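Local coordinates for protein tryptase inhibitor (Rhipicephalus appendiculatus, PDB 2UUY) that probably inhibits serine endopeptidases such as tryptase through this compact, disulfide-rich, Kunitz-like domain, at residues 20-25 with 29-34; 38-41 with 45-48. All blocks are in the same frame, centred on the assembly; numbering follows the deposited sequence.

Interaction 1 (20-25 with 29-34); sequences TRYYCM and CKVYEG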
ATOM      1  N   THR B  20       0.306   8.791  -9.595  1.00  7.74           N
ATOM      2  CA  THR B  20      -0.312   9.817 -10.425  1.00  8.22           C
ATOM      3  C   THR B  20       0.258   9.687 -11.828  1.00  7.81           C
ATOM      4  O   THR B  20       1.460   9.843 -12.025  1.00  8.94           O
ATOM      5  CB  THR B  20      -0.033  11.224  -9.863  1.00  9.65           C
ATOM      6  OG1 THR B  20      -0.606  11.311  -8.561  1.00 11.63           O
ATOM      7  CG2 THR B  20      -0.620  12.299 -10.772  1.00 11.59           C
ATOM      8  N   ARG B  21      -0.599   9.364 -12.790  1.00  8.51           N
ATOM      9  CA  ARG B  21      -0.168   9.209 -14.190  1.00  8.68           C
ATOM     10  C   ARG B  21      -1.040  10.050 -15.083  1.00  9.19           C
ATOM     11  O   ARG B  21      -2.201  10.280 -14.802  1.00 10.64           O
ATOM     12  CB  ARG B  21      -0.302   7.756 -14.640  1.00  9.72           C
ATOM     13  CG  ARG B  21       0.345   6.752 -13.745  1.00 12.29           C
ATOM     14  CD  ARG B  21       1.810   6.912 -13.665  1.00 12.79           C
ATOM     15  NE  ARG B  21       2.442   6.649 -14.945  1.00 12.28           N
ATOM     16  CZ  ARG B  21       3.738   6.691 -15.151  1.00 12.94           C
ATOM     17  NH1 ARG B  21       4.544   7.045 -14.175  1.00 14.30           N
ATOM     18  NH2 ARG B  21       4.226   6.404 -16.352  1.00 14.69           N
ATOM     19  N   TYR B  22      -0.485  10.486 -16.208  1.00  8.27           N
ATOM     20  CA  TYR B  22      -1.215  11.273 -17.186  1.00  8.73           C
ATOM     21  C   TYR B  22      -1.357  10.452 -18.450  1.00  8.80           C
ATOM     22  O   TYR B  22      -0.377   9.970 -18.981  1.00  9.38           O
ATOM     23  CB  TYR B  22      -0.465  12.590 -17.454  1.00  9.76           C
ATOM     24  CG  TYR B  22      -0.295  13.420 -16.203  1.00 11.09           C
ATOM     25  CD1 TYR B  22      -1.300  14.256 -15.775  1.00 13.34           C
ATOM     26  CD2 TYR B  22       0.845  13.313 -15.430  1.00 11.15           C
ATOM     27  CE1 TYR B  22      -1.167  14.995 -14.606  1.00 15.10           C
ATOM     28  CE2 TYR B  22       0.990  14.065 -14.301  1.00 12.11           C
ATOM     29  CZ  TYR B  22      -0.040  14.879 -13.880  1.00 14.42           C
ATOM     30  OH  TYR B  22       0.125  15.588 -12.684  1.00 18.45           O
ATOM     31  N   TYR B  23      -2.599  10.273 -18.899  1.00  8.43           N
ATOM     32  CA  TYR B  23      -2.897   9.486 -20.089  1.00  8.41           C
ATOM     33  C   TYR B  23      -3.628  10.350 -21.101  1.00  9.40           C
ATOM     34  O   TYR B  23      -4.507  11.139 -20.767  1.00  9.01           O
ATOM     35  CB  TYR B  23      -3.811   8.314 -19.737  1.00  9.10           C
ATOM     36  CG  TYR B  23      -3.208   7.130 -19.046  1.00  8.67           C
ATOM     37  CD1 TYR B  23      -2.955   5.981 -19.748  1.00  9.86           C
ATOM     38  CD2 TYR B  23      -3.006   7.121 -17.670  1.00  9.02           C
ATOM     39  CE1 TYR B  23      -2.493   4.850 -19.131  1.00 10.97           C
ATOM     40  CE2 TYR B  23      -2.551   5.980 -17.034  1.00  8.97           C
ATOM     41  CZ  TYR B  23      -2.289   4.865 -17.759  1.00  9.40           C
ATOM     42  OH  TYR B  23      -1.869   3.730 -17.093  1.00 10.96           O
ATOM     43  N   CYS B  24      -3.282  10.148 -22.352  1.00  9.16           N
ATOM     44  CA  CYS B  24      -3.980  10.798 -23.437  1.00  9.27           C
ATOM     45  C   CYS B  24      -5.316  10.143 -23.700  1.00  9.54           C
ATOM     46  O   CYS B  24      -5.365   8.944 -24.059  1.00 11.28           O
ATOM     47  CB  CYS B  24      -3.118  10.692 -24.692  1.00  9.46           C
ATOM     48  SG  CYS B  24      -3.880  11.452 -26.139  1.00 10.73           S
ATOM     49  N   MET B  25      -6.384  10.905 -23.493  1.00 10.28           N
ATOM     50  CA  MET B  25      -7.751  10.439 -23.691  0.50 11.56           C
ATOM     51  C   MET B  25      -8.348  11.246 -24.833  1.00 11.80           C
ATOM     52  O   MET B  25      -8.930  12.295 -24.625  1.00 14.10           O
ATOM     53  CB  MET B  25      -8.582  10.631 -22.414  0.50 12.56           C
ATOM     54  CG  MET B  25      -7.995  10.034 -21.139  0.50 15.06           C
ATOM     55  SD  MET B  25      -7.491   8.301 -21.219  0.50 20.56           S
ATOM     56  CE  MET B  25      -8.728   7.524 -22.223  0.50 19.94           C
ATOM     57  N   CYS B  29      -4.810  15.119 -22.298  1.00 11.30           N
ATOM     58  CA  CYS B  29      -4.316  14.290 -21.233  1.00 10.35           C
ATOM     59  C   CYS B  29      -5.084  14.546 -19.956  1.00 11.77           C
ATOM     60  O   CYS B  29      -5.410  15.676 -19.614  1.00 13.13           O
ATOM     61  CB  CYS B  29      -2.823  14.536 -21.022  1.00 11.54           C
ATOM     62  SG  CYS B  29      -1.836  13.897 -22.399  1.00 11.71           S
ATOM     63  N   LYS B  30      -5.401  13.441 -19.290  1.00 10.65           N
ATOM     64  CA  LYS B  30      -6.133  13.451 -18.045  1.00 12.32           C
ATOM     65  C   LYS B  30      -5.322  12.712 -16.989  1.00 10.51           C
ATOM     66  O   LYS B  30      -4.637  11.752 -17.277  1.00 10.22           O
ATOM     67  CB  LYS B  30      -7.490  12.762 -18.215  1.00 13.09           C
ATOM     68  CG  LYS B  30      -8.350  12.732 -16.951  1.00 18.22           C
ATOM     69  CD  LYS B  30      -9.800  12.472 -17.218  1.00 19.68           C
ATOM     70  CE  LYS B  30     -10.595  12.555 -15.942  1.00 23.23           C
ATOM     71  NZ  LYS B  30     -10.754  13.948 -15.420  1.00 27.80           N
ATOM     72  N   VAL B  31      -5.453  13.174 -15.753  1.00 10.53           N
ATOM     73  CA  VAL B  31      -4.778  12.552 -14.649  0.50 10.85           C
ATOM     74  C   VAL B  31      -5.559  11.326 -14.158  1.00 11.09           C
ATOM     75  O   VAL B  31      -6.799  11.333 -14.068  1.00 12.54           O
ATOM     76  CB  VAL B  31      -4.511  13.586 -13.536  0.50 10.75           C
ATOM     77  CG1 VAL B  31      -5.774  13.885 -12.744  0.50 12.17           C
ATOM     78  CG2 VAL B  31      -3.398  13.084 -12.637  0.50 10.70           C
ATOM     79  N   TYR B  32      -4.807  10.281 -13.858  1.00  9.73           N
ATOM     80  CA  TYR B  32      -5.335   9.047 -13.279  1.00 10.22           C
ATOM     81  C   TYR B  32      -4.535   8.763 -12.017  1.00 10.21           C
ATOM     82  O   TYR B  32      -3.319   8.897 -11.996  1.00 11.83           O
ATOM     83  CB  TYR B  32      -5.239   7.895 -14.290  1.00 10.53           C
ATOM     84  CG  TYR B  32      -6.311   8.035 -15.331  1.00 10.41           C
ATOM     85  CD1 TYR B  32      -7.564   7.480 -15.134  1.00 12.09           C
ATOM     86  CD2 TYR B  32      -6.114   8.808 -16.470  1.00 11.27           C
ATOM     87  CE1 TYR B  32      -8.579   7.673 -16.046  1.00 12.84           C
ATOM     88  CE2 TYR B  32      -7.109   9.006 -17.382  1.00 11.92           C
ATOM     89  CZ  TYR B  32      -8.321   8.413 -17.181  1.00 13.40           C
ATOM     90  OH  TYR B  32      -9.323   8.629 -18.103  1.00 16.00           O
ATOM     91  N   GLU B  33      -5.243   8.413 -10.952  1.00  9.50           N
ATOM     92  CA  GLU B  33      -4.639   8.147  -9.643  1.00  9.70           C
ATOM     93  C   GLU B  33      -4.993   6.730  -9.225  1.00  8.31           C
ATOM     94  O   GLU B  33      -6.195   6.405  -9.099  1.00  9.42           O
ATOM     95  CB  GLU B  33      -5.196   9.112  -8.619  1.00 11.04           C
ATOM     96  CG  GLU B  33      -4.828  10.560  -8.809  1.00 15.37           C
ATOM     97  CD  GLU B  33      -5.585  11.384  -7.789  1.00 21.59           C
ATOM     98  OE1 GLU B  33      -5.075  11.518  -6.678  1.00 22.83           O
ATOM     99  OE2 GLU B  33      -6.740  11.794  -8.045  1.00 23.78           O
ATOM    100  N   GLY B  34      -3.990   5.882  -9.029  1.00  7.87           N
ATOM    101  CA  GLY B  34      -4.252   4.490  -8.696  1.00  8.38           C
ATOM    102  C   GLY B  34      -3.102   3.641  -9.160  1.00  7.21           C
ATOM    103  O   GLY B  34      -1.965   4.099  -9.264  1.00  8.03           O
TER
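Arg21 and Tyr32 join their backbones by two hydrogen bonds. Arg21 N reaches Tyr32 O at 2.9 Å, and Tyr32 N returns to Arg21 O at 2.8 Å. Tyr23 and Lys30 form the next hydrogen-bonded pair, with Tyr23 N to Lys30 O at 3.0 Å and Lys30 N to Tyr23 O at 2.9 Å. Between the two pairs Tyr22 faces Val31 in a non-hydrogen-bonded position. This is the twisted antiparallel hairpin at the centre of the Kunitz-like fold, and the axes of segments 20-25 and 29-34 make 143° between their N-to-C directions.

The Tyr23-Tyr32 ring pair lies on the face of Arg21, Tyr23, Lys30 and Tyr32. The rings of Tyr23 and Tyr32 stand almost perpendicular, at 84°, and meet obliquely through their CD2 atoms, 3.7 Å apart. Met25 bends at chi2 and chi3 and comes at Tyr32 from the opposite direction. Its SD lies 3.9 Å from Tyr32 CE2, an oblique Met-aromatic contact in the conformer described. Tyr32 OH is hydrogen-bonded to Glu9 OE2, outside the two segments.

On the other face, in the Val31 conformer described, Tyr22 lies alongside Val31, pointing the same way, with Tyr22 CE1 3.5 Å from Val31 CG2, met obliquely. Nearby, Cys24 CB is 4.1 Å from Cys29 SG. Cys24 and Cys29 are not bonded to each other; Cys24 joins Cys50.

Interaction 2 (38-41 with 45-48); sequences GGYS and ECAR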
ATOM      1  N   GLY B  38       0.999   2.756 -16.994  1.00 11.32           N
ATOM      2  CA  GLY B  38       1.060   3.360 -18.317  1.00 10.96           C
ATOM      3  C   GLY B  38       1.042   4.868 -18.256  1.00  9.87           C
ATOM      4  O   GLY B  38       1.248   5.498 -17.213  1.00  9.68           O
ATOM      5  N   GLY B  39       0.753   5.481 -19.378  1.00 10.75           N
ATOM      6  CA  GLY B  39       0.788   6.917 -19.475  1.00 11.00           C
ATOM      7  C   GLY B  39       2.155   7.468 -19.149  1.00  9.69           C
ATOM      8  O   GLY B  39       3.171   6.799 -19.305  1.00 11.20           O
ATOM      9  N   TYR B  40       2.138   8.676 -18.609  1.00  9.95           N
ATOM     10  CA  TYR B  40       3.361   9.429 -18.373  0.50  9.54           C
ATOM     11  C   TYR B  40       3.359   9.960 -16.951  1.00  9.55           C
ATOM     12  O   TYR B  40       2.312  10.271 -16.371  1.00 10.38           O
ATOM     13  CB  TYR B  40       3.519  10.585 -19.391  0.50  9.61           C
ATOM     14  CG  TYR B  40       3.742  10.160 -20.827  0.50  9.17           C
ATOM     15  CD1 TYR B  40       5.012  10.132 -21.379  0.50 10.23           C
ATOM     16  CD2 TYR B  40       2.673   9.802 -21.624  0.50  9.83           C
ATOM     17  CE1 TYR B  40       5.213   9.759 -22.685  0.50 10.17           C
ATOM     18  CE2 TYR B  40       2.865   9.409 -22.949  0.50  9.23           C
ATOM     19  CZ  TYR B  40       4.144   9.396 -23.473  0.50  9.57           C
ATOM     20  OH  TYR B  40       4.356   9.025 -24.793  0.50 10.68           O
ATOM     21  N   SER B  41       4.538  10.084 -16.358  1.00  9.94           N
ATOM     22  CA  SER B  41       4.572  10.700 -15.019  1.00 10.19           C
ATOM     23  C   SER B  41       4.516  12.198 -15.078  1.00  9.98           C
ATOM     24  O   SER B  41       4.188  12.805 -14.063  1.00 10.78           O
ATOM     25  CB  SER B  41       5.767  10.274 -14.182  1.00 12.21           C
ATOM     26  OG  SER B  41       6.952  10.611 -14.821  1.00 15.22           O
ATOM     27  N   GLU B  45       4.887  15.631 -20.882  1.00  8.97           N
ATOM     28  CA  GLU B  45       5.306  14.540 -21.744  1.00  9.43           C
ATOM     29  C   GLU B  45       4.071  13.862 -22.345  1.00  8.89           C
ATOM     30  O   GLU B  45       4.106  13.457 -23.503  1.00  9.57           O
ATOM     31  CB  GLU B  45       6.206  13.563 -20.990  1.00 10.80           C
ATOM     32  CG  GLU B  45       7.525  14.206 -20.603  1.00 14.84           C
ATOM     33  CD  GLU B  45       8.332  14.623 -21.825  1.00 17.33           C
ATOM     34  OE1 GLU B  45       8.922  13.743 -22.494  1.00 23.28           O
ATOM     35  OE2 GLU B  45       8.311  15.828 -22.157  1.00 22.25           O
ATOM     36  N   CYS B  46       2.992  13.700 -21.575  1.00  8.76           N
ATOM     37  CA  CYS B  46       1.747  13.215 -22.151  1.00  8.60           C
ATOM     38  C   CYS B  46       1.236  14.175 -23.216  1.00  8.65           C
ATOM     39  O   CYS B  46       0.875  13.758 -24.315  1.00  9.29           O
ATOM     40  CB  CYS B  46       0.715  13.044 -21.027  1.00  8.73           C
ATOM     41  SG  CYS B  46      -0.832  12.313 -21.588  1.00  9.90           S
ATOM     42  N   ALA B  47       1.207  15.464 -22.885  1.00  8.78           N
ATOM     43  CA  ALA B  47       0.562  16.429 -23.770  1.00  9.09           C
ATOM     44  C   ALA B  47       1.213  16.505 -25.148  1.00  9.19           C
ATOM     45  O   ALA B  47       0.517  16.568 -26.165  1.00 10.01           O
ATOM     46  CB  ALA B  47       0.536  17.807 -23.115  1.00 10.09           C
ATOM     47  N   ARG B  48       2.527  16.400 -25.201  1.00  9.24           N
ATOM     48  CA  ARG B  48       3.186  16.476 -26.492  1.00 10.96           C
ATOM     49  C   ARG B  48       2.996  15.205 -27.305  1.00 10.17           C
ATOM     50  O   ARG B  48       3.271  15.196 -28.501  1.00 11.81           O
ATOM     51  CB  ARG B  48       4.636  16.845 -26.346  1.00 11.82           C
ATOM     52  CG  ARG B  48       5.515  15.795 -25.791  1.00 11.77           C
ATOM     53  CD  ARG B  48       6.903  16.392 -25.604  1.00 14.44           C
ATOM     54  NE  ARG B  48       7.867  15.405 -25.139  1.00 16.55           N
ATOM     55  CZ  ARG B  48       8.548  14.608 -25.938  1.00 20.90           C
ATOM     56  NH1 ARG B  48       8.376  14.637 -27.256  1.00 23.33           N
ATOM     57  NH2 ARG B  48       9.392  13.749 -25.397  1.00 23.60           N
TER
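The loop after the central hairpin packs on the short C-terminal helix 43-47, beside the disulfide from Cys46 to Cys29. Tyr40 meets the backbone of Glu45 and Cys46 with one ring face, in the conformer described. Glu45 O sits 3.9 Å above the ring plane, over its centre. Cys46 N lies above the same face but nearer the rim. Two carbon contacts flank them: Tyr40 CD1 is 3.7 Å from Glu45 CB, and Tyr40 CD2 is 3.6 Å from Cys46 CA. CB of Tyr40 already points toward 45-48, and with CG anti to the carbonyl carbon (chi1 -67°) the ring lies against the helix backbone. CB of Cys46 touches Tyr40 CD2, while Cys46 SG stands obliquely, 5.4 Å from the centroid of the Tyr40 ring, in a sulfur-aromatic contact.

The carboxylate of Glu45 leads away from the loop. Arg48 grips it side-on with two nitrogens: NH2 bonds to Glu45 OE1 at 2.9 Å, on the syn side, and NE to Glu45 OE2 at 3.0 Å, from above the carboxylate plane. An alanine in place of Glu45 would keep the CB that touches Tyr40, but would probably leave the Arg48 guanidinium without its carboxylate and freer to turn. Glu45 O also accepts a hydrogen bond from Asn49 ND2. A short C-terminal helix tied by a disulfide to the central hairpin is typical of the Kunitz fold.

Overall arrangement
Both contacts are partly buried; the centre of interaction 1 sits about 3 Å from the chain centre, that of interaction 2 about 8 Å. The first is built on paired backbone hydrogen bonds between strands, with side chains packed on both faces. The second has no hydrogen bond between its segments: one aromatic face rests on helix backbone, and its salt bridge lies within 45-48. They follow each other along the chain and are directly joined. The Cys29-Cys46 disulfide is the covalent join of the two contacts. Tyr22 N also lies 2.8 Å from Tyr40 O, a probable hydrogen bond from hairpin to loop, and Arg21 NE bonds to Gly38 O.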